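Local coordinates for protein transcriptional regulator, TetR family (Marinobacter aquaeolei, PDB 3NNR) that probably binds DNA through an N-terminal helix-turn-helix domain, as in other regulators of the TetR family, at residues Arg7-Phe18 with His45-Ile56. Numbering follows the deposited sequence.
Sequences RDKILLSSLELF and HFRNKSDIIYEI
Arg7 and Glu55 form the one salt bridge between Arg7-Phe18 and His45-Ile56: Arg7 NH2 lies 2.6 Å from Glu55 OE1. As a hydrogen bond it is weak, its N-H...O angle being 127°. The Arg7 chain runs extended as far as NE, with chi1 at -177° setting CG opposite the backbone N, and this brings the guanidinium to Glu55, with Phe46 CZ 3.9 Å above its plane, over the centre. Replacing Arg7 with an alanine would probably leave the Glu55 carboxylate without its charged mate and take away the flat group that Phe46 CZ lies over.

Ser14 faces Ile52 CG2, an apolar neighbour, and its hydroxyl is satisfied inside its own helix: OG donates to Ile10 O at 2.7 Å. That carbonyl also accepts from Ser14 N, and the two donors reach it from opposite faces of its plane. At the start of helix 49-67, Asn48 is the N-cap, its OD1 accepting from Asp51 N at 3.1 Å. Lys49 lays CG against Phe18 CZ while its NZ is held by a salt bridge to Glu23 and a hydrogen bond to the carbonyl of Ile26.

Apolar groups fill the crossing, where the axes of 7-18 and 49-56 cross at -91°, 10.1 Å apart at their closest. The side chain of Ile56 is a knob among Leu11, Ser14, Leu15 and Phe18; reciprocally, Phe18 sits among Lys49, Ile52, Ile53 and Ile56, with CE2 3.6 Å from Ile53 CG1. Helix 6-21 is thus packed by hydrocarbon against the helix following the predicted helix-turn-helix, and the Arg7-Glu55 pair adds a charged clasp beside Phe46.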
loop_
_atom_site.group_PDB
_atom_site.type_symbol
_atom_site.label_atom_id
_atom_site.label_comp_id
_atom_site.label_asym_id
_atom_site.label_seq_id
_atom_site.Cartn_x
_atom_site.Cartn_y
_atom_site.Cartn_z
ATOM N N ARG A 7 -1.949 18.900 -27.693
ATOM C CA ARG A 7 -1.287 17.773 -27.046
ATOM C C ARG A 7 -1.227 17.914 -25.519
ATOM O O ARG A 7 -1.445 16.944 -24.782
ATOM C CB ARG A 7 0.157 17.695 -27.562
ATOM C CG ARG A 7 0.979 16.521 -27.054
ATOM C CD ARG A 7 2.459 16.721 -27.261
ATOM N NE ARG A 7 3.160 15.538 -26.765
ATOM C CZ ARG A 7 3.261 14.373 -27.434
ATOM N NH1 ARG A 7 2.708 14.179 -28.658
ATOM N NH2 ARG A 7 3.921 13.368 -26.879
ATOM N N ASP A 8 -0.860 19.104 -25.053
ATOM C CA ASP A 8 -0.746 19.358 -23.604
ATOM C C ASP A 8 -2.129 19.307 -22.923
ATOM O O ASP A 8 -2.221 18.831 -21.800
ATOM C CB ASP A 8 0.017 20.659 -23.327
ATOM C CG ASP A 8 1.500 20.577 -23.717
ATOM O OD1 ASP A 8 2.167 19.541 -23.447
ATOM O OD2 ASP A 8 2.007 21.574 -24.274
ATOM N N LYS A 9 -3.173 19.771 -23.616
ATOM C CA LYS A 9 -4.541 19.655 -23.144
ATOM C C LYS A 9 -4.888 18.178 -23.002
ATOM O O LYS A 9 -5.434 17.767 -21.955
ATOM C CB LYS A 9 -5.570 20.310 -24.079
ATOM C CG LYS A 9 -5.629 21.831 -24.098
ATOM C CD LYS A 9 -6.765 22.305 -25.056
ATOM C CE LYS A 9 -6.874 23.838 -25.130
ATOM N NZ LYS A 9 -7.816 24.307 -26.206
ATOM N N ILE A 10 -4.550 17.381 -24.025
ATOM C CA ILE A 10 -4.835 15.956 -23.991
ATOM C C ILE A 10 -4.231 15.303 -22.742
ATOM O O ILE A 10 -4.916 14.512 -22.102
ATOM C CB ILE A 10 -4.374 15.182 -25.271
ATOM C CG1 ILE A 10 -5.140 15.637 -26.517
ATOM C CG2 ILE A 10 -4.618 13.657 -25.092
ATOM C CD1 ILE A 10 -4.432 15.304 -27.799
ATOM N N LEU A 11 -2.970 15.617 -22.420
ATOM C CA LEU A 11 -2.309 15.052 -21.227
ATOM C C LEU A 11 -2.972 15.589 -19.947
ATOM O O LEU A 11 -3.233 14.834 -19.040
ATOM C CB LEU A 11 -0.806 15.364 -21.210
ATOM C CG LEU A 11 0.139 14.674 -22.210
ATOM C CD1 LEU A 11 1.478 15.428 -22.312
ATOM C CD2 LEU A 11 0.363 13.210 -21.812
ATOM N N LEU A 12 -3.285 16.878 -19.910
ATOM C CA LEU A 12 -3.902 17.508 -18.725
ATOM C C LEU A 12 -5.315 16.934 -18.452
ATOM O O LEU A 12 -5.644 16.553 -17.304
ATOM C CB LEU A 12 -3.973 19.038 -18.892
ATOM C CG LEU A 12 -3.838 19.922 -17.641
ATOM C CD1 LEU A 12 -4.412 21.319 -17.960
ATOM C CD2 LEU A 12 -4.479 19.355 -16.347
ATOM N N SER A 13 -6.128 16.877 -19.500
ATOM C CA SER A 13 -7.480 16.349 -19.407
ATOM C C SER A 13 -7.530 14.850 -19.124
ATOM O O SER A 13 -8.392 14.402 -18.373
ATOM C CB SER A 13 -8.293 16.660 -20.660
ATOM O OG SER A 13 -8.610 18.030 -20.707
ATOM N N SER A 14 -6.632 14.081 -19.724
ATOM C CA SER A 14 -6.573 12.640 -19.451
ATOM C C SER A 14 -6.283 12.401 -17.981
ATOM O O SER A 14 -6.966 11.580 -17.347
ATOM C CB SER A 14 -5.535 11.959 -20.292
ATOM O OG SER A 14 -5.919 12.046 -21.627
ATOM N N LEU A 15 -5.308 13.125 -17.433
ATOM C CA LEU A 15 -4.988 13.046 -15.995
ATOM C C LEU A 15 -6.226 13.322 -15.103
ATOM O O LEU A 15 -6.468 12.583 -14.147
ATOM C CB LEU A 15 -3.836 14.014 -15.650
ATOM C CG LEU A 15 -3.391 14.155 -14.182
ATOM C CD1 LEU A 15 -2.818 12.855 -13.660
ATOM C CD2 LEU A 15 -2.402 15.321 -14.055
ATOM N N GLU A 16 -7.001 14.359 -15.455
ATOM C CA GLU A 16 -8.225 14.773 -14.720
ATOM C C GLU A 16 -9.276 13.667 -14.743
ATOM O O GLU A 16 -9.864 13.335 -13.709
ATOM C CB GLU A 16 -8.858 16.053 -15.321
ATOM C CG GLU A 16 -10.074 16.629 -14.533
ATOM C CD GLU A 16 -10.964 17.559 -15.359
ATOM O OE1 GLU A 16 -10.459 18.256 -16.267
ATOM O OE2 GLU A 16 -12.182 17.587 -15.084
ATOM N N LEU A 17 -9.523 13.118 -15.938
ATOM C CA LEU A 17 -10.515 12.041 -16.121
ATOM C C LEU A 17 -10.036 10.755 -15.421
ATOM O O LEU A 17 -10.804 10.157 -14.693
ATOM C CB LEU A 17 -10.822 11.816 -17.600
ATOM C CG LEU A 17 -11.590 12.930 -18.332
ATOM C CD1 LEU A 17 -11.478 12.720 -19.799
ATOM C CD2 LEU A 17 -13.075 13.031 -17.918
ATOM N N PHE A 18 -8.756 10.386 -15.561
ATOM C CA PHE A 18 -8.227 9.216 -14.866
ATOM C C PHE A 18 -8.349 9.347 -13.336
ATOM O O PHE A 18 -8.802 8.423 -12.718
ATOM C CB PHE A 18 -6.771 8.856 -15.241
ATOM C CG PHE A 18 -6.536 8.530 -16.715
ATOM C CD1 PHE A 18 -7.544 8.052 -17.565
ATOM C CD2 PHE A 18 -5.240 8.614 -17.229
ATOM C CE1 PHE A 18 -7.266 7.756 -18.935
ATOM C CE2 PHE A 18 -4.949 8.307 -18.579
ATOM C CZ PHE A 18 -5.979 7.873 -19.426
ATOM N N HIS A 45 -1.747 12.686 -32.073
ATOM C CA HIS A 45 -0.902 12.949 -30.919
ATOM C C HIS A 45 -0.578 11.652 -30.161
ATOM O O HIS A 45 0.547 11.506 -29.716
ATOM C CB HIS A 45 -1.576 14.002 -29.998
ATOM C CG HIS A 45 -1.746 15.348 -30.650
ATOM N ND1 HIS A 45 -0.691 16.217 -30.837
ATOM C CD2 HIS A 45 -2.841 15.969 -31.158
ATOM C CE1 HIS A 45 -1.125 17.308 -31.449
ATOM N NE2 HIS A 45 -2.427 17.187 -31.647
ATOM N N PHE A 46 -1.544 10.730 -30.027
ATOM C CA PHE A 46 -1.372 9.471 -29.265
ATOM C C PHE A 46 -2.063 8.259 -29.874
ATOM O O PHE A 46 -3.291 8.172 -29.857
ATOM C CB PHE A 46 -1.900 9.631 -27.814
ATOM C CG PHE A 46 -1.183 10.684 -27.023
ATOM C CD1 PHE A 46 0.066 10.412 -26.463
ATOM C CD2 PHE A 46 -1.730 11.955 -26.865
ATOM C CE1 PHE A 46 0.761 11.388 -25.750
ATOM C CE2 PHE A 46 -1.040 12.953 -26.150
ATOM C CZ PHE A 46 0.209 12.660 -25.581
ATOM N N ARG A 47 -1.264 7.289 -30.327
ATOM C CA ARG A 47 -1.746 6.027 -30.939
ATOM C C ARG A 47 -2.678 5.202 -30.058
ATOM O O ARG A 47 -3.502 4.471 -30.580
ATOM C CB ARG A 47 -0.563 5.149 -31.414
ATOM N N ASN A 48 -2.569 5.318 -28.735
ATOM C CA ASN A 48 -3.442 4.555 -27.791
ATOM C C ASN A 48 -3.346 5.103 -26.374
ATOM O O ASN A 48 -2.447 5.885 -26.096
ATOM C CB ASN A 48 -3.075 3.054 -27.799
ATOM C CG ASN A 48 -1.574 2.805 -27.510
ATOM O OD1 ASN A 48 -1.028 3.234 -26.480
ATOM N ND2 ASN A 48 -0.912 2.113 -28.428
ATOM N N LYS A 49 -4.230 4.637 -25.484
ATOM C CA LYS A 49 -4.267 5.078 -24.073
ATOM C C LYS A 49 -2.950 4.826 -23.325
ATOM O O LYS A 49 -2.560 5.636 -22.517
ATOM C CB LYS A 49 -5.468 4.448 -23.333
ATOM C CG LYS A 49 -5.707 4.973 -21.925
ATOM C CD LYS A 49 -7.071 4.538 -21.285
ATOM C CE LYS A 49 -7.159 3.049 -21.003
ATOM N NZ LYS A 49 -8.223 2.669 -19.999
ATOM N N SER A 50 -2.248 3.735 -23.606
ATOM C CA SER A 50 -0.954 3.445 -22.923
ATOM C C SER A 50 0.103 4.507 -23.149
ATOM O O SER A 50 0.948 4.737 -22.279
ATOM C CB SER A 50 -0.357 2.105 -23.377
ATOM O OG SER A 50 -1.219 1.043 -23.044
ATOM N N ASP A 51 0.081 5.109 -24.336
ATOM C CA ASP A 51 1.026 6.164 -24.692
ATOM C C ASP A 51 0.711 7.424 -23.922
ATOM O O ASP A 51 1.631 8.111 -23.524
ATOM C CB ASP A 51 1.070 6.410 -26.191
ATOM C CG ASP A 51 1.750 5.275 -26.964
ATOM O OD1 ASP A 51 2.336 4.349 -26.360
ATOM O OD2 ASP A 51 1.743 5.345 -28.216
ATOM N N ILE A 52 -0.576 7.675 -23.665
ATOM C CA ILE A 52 -0.993 8.818 -22.850
ATOM C C ILE A 52 -0.453 8.599 -21.450
ATOM O O ILE A 52 0.270 9.443 -20.923
ATOM C CB ILE A 52 -2.537 9.048 -22.812
ATOM C CG1 ILE A 52 -3.052 9.403 -24.227
ATOM C CG2 ILE A 52 -2.888 10.211 -21.897
ATOM C CD1 ILE A 52 -4.608 9.577 -24.342
ATOM N N ILE A 53 -0.750 7.426 -20.892
ATOM C CA ILE A 53 -0.353 7.091 -19.524
ATOM C C ILE A 53 1.169 7.168 -19.326
ATOM O O ILE A 53 1.631 7.729 -18.317
ATOM C CB ILE A 53 -0.882 5.708 -19.124
ATOM C CG1 ILE A 53 -2.416 5.721 -19.044
ATOM C CG2 ILE A 53 -0.317 5.268 -17.746
ATOM C CD1 ILE A 53 -3.014 4.318 -18.927
ATOM N N TYR A 54 1.937 6.648 -20.288
ATOM C CA TYR A 54 3.398 6.646 -20.171
ATOM C C TYR A 54 3.935 8.071 -20.065
ATOM O O TYR A 54 4.761 8.375 -19.196
ATOM C CB TYR A 54 4.046 5.943 -21.349
ATOM C CG TYR A 54 5.557 5.828 -21.287
ATOM C CD1 TYR A 54 6.170 5.174 -20.225
ATOM C CD2 TYR A 54 6.372 6.255 -22.340
ATOM C CE1 TYR A 54 7.560 5.012 -20.155
ATOM C CE2 TYR A 54 7.800 6.078 -22.294
ATOM C CZ TYR A 54 8.369 5.456 -21.195
ATOM O OH TYR A 54 9.718 5.284 -21.093
ATOM N N GLU A 55 3.450 8.943 -20.937
ATOM C CA GLU A 55 3.895 10.339 -20.921
ATOM C C GLU A 55 3.465 11.081 -19.656
ATOM O O GLU A 55 4.233 11.872 -19.133
ATOM C CB GLU A 55 3.477 11.076 -22.185
ATOM C CG GLU A 55 4.127 12.512 -22.227
ATOM C CD GLU A 55 4.385 13.049 -23.600
ATOM O OE1 GLU A 55 4.370 12.222 -24.552
ATOM O OE2 GLU A 55 4.634 14.290 -23.720
ATOM N N ILE A 56 2.267 10.810 -19.149
ATOM C CA ILE A 56 1.848 11.366 -17.868
ATOM C C ILE A 56 2.828 10.902 -16.770
ATOM O O ILE A 56 3.296 11.721 -15.973
ATOM C CB ILE A 56 0.429 10.948 -17.488
ATOM C CG1 ILE A 56 -0.611 11.615 -18.410
ATOM C CG2 ILE A 56 0.156 11.309 -16.045
ATOM C CD1 ILE A 56 -2.089 11.075 -18.222
#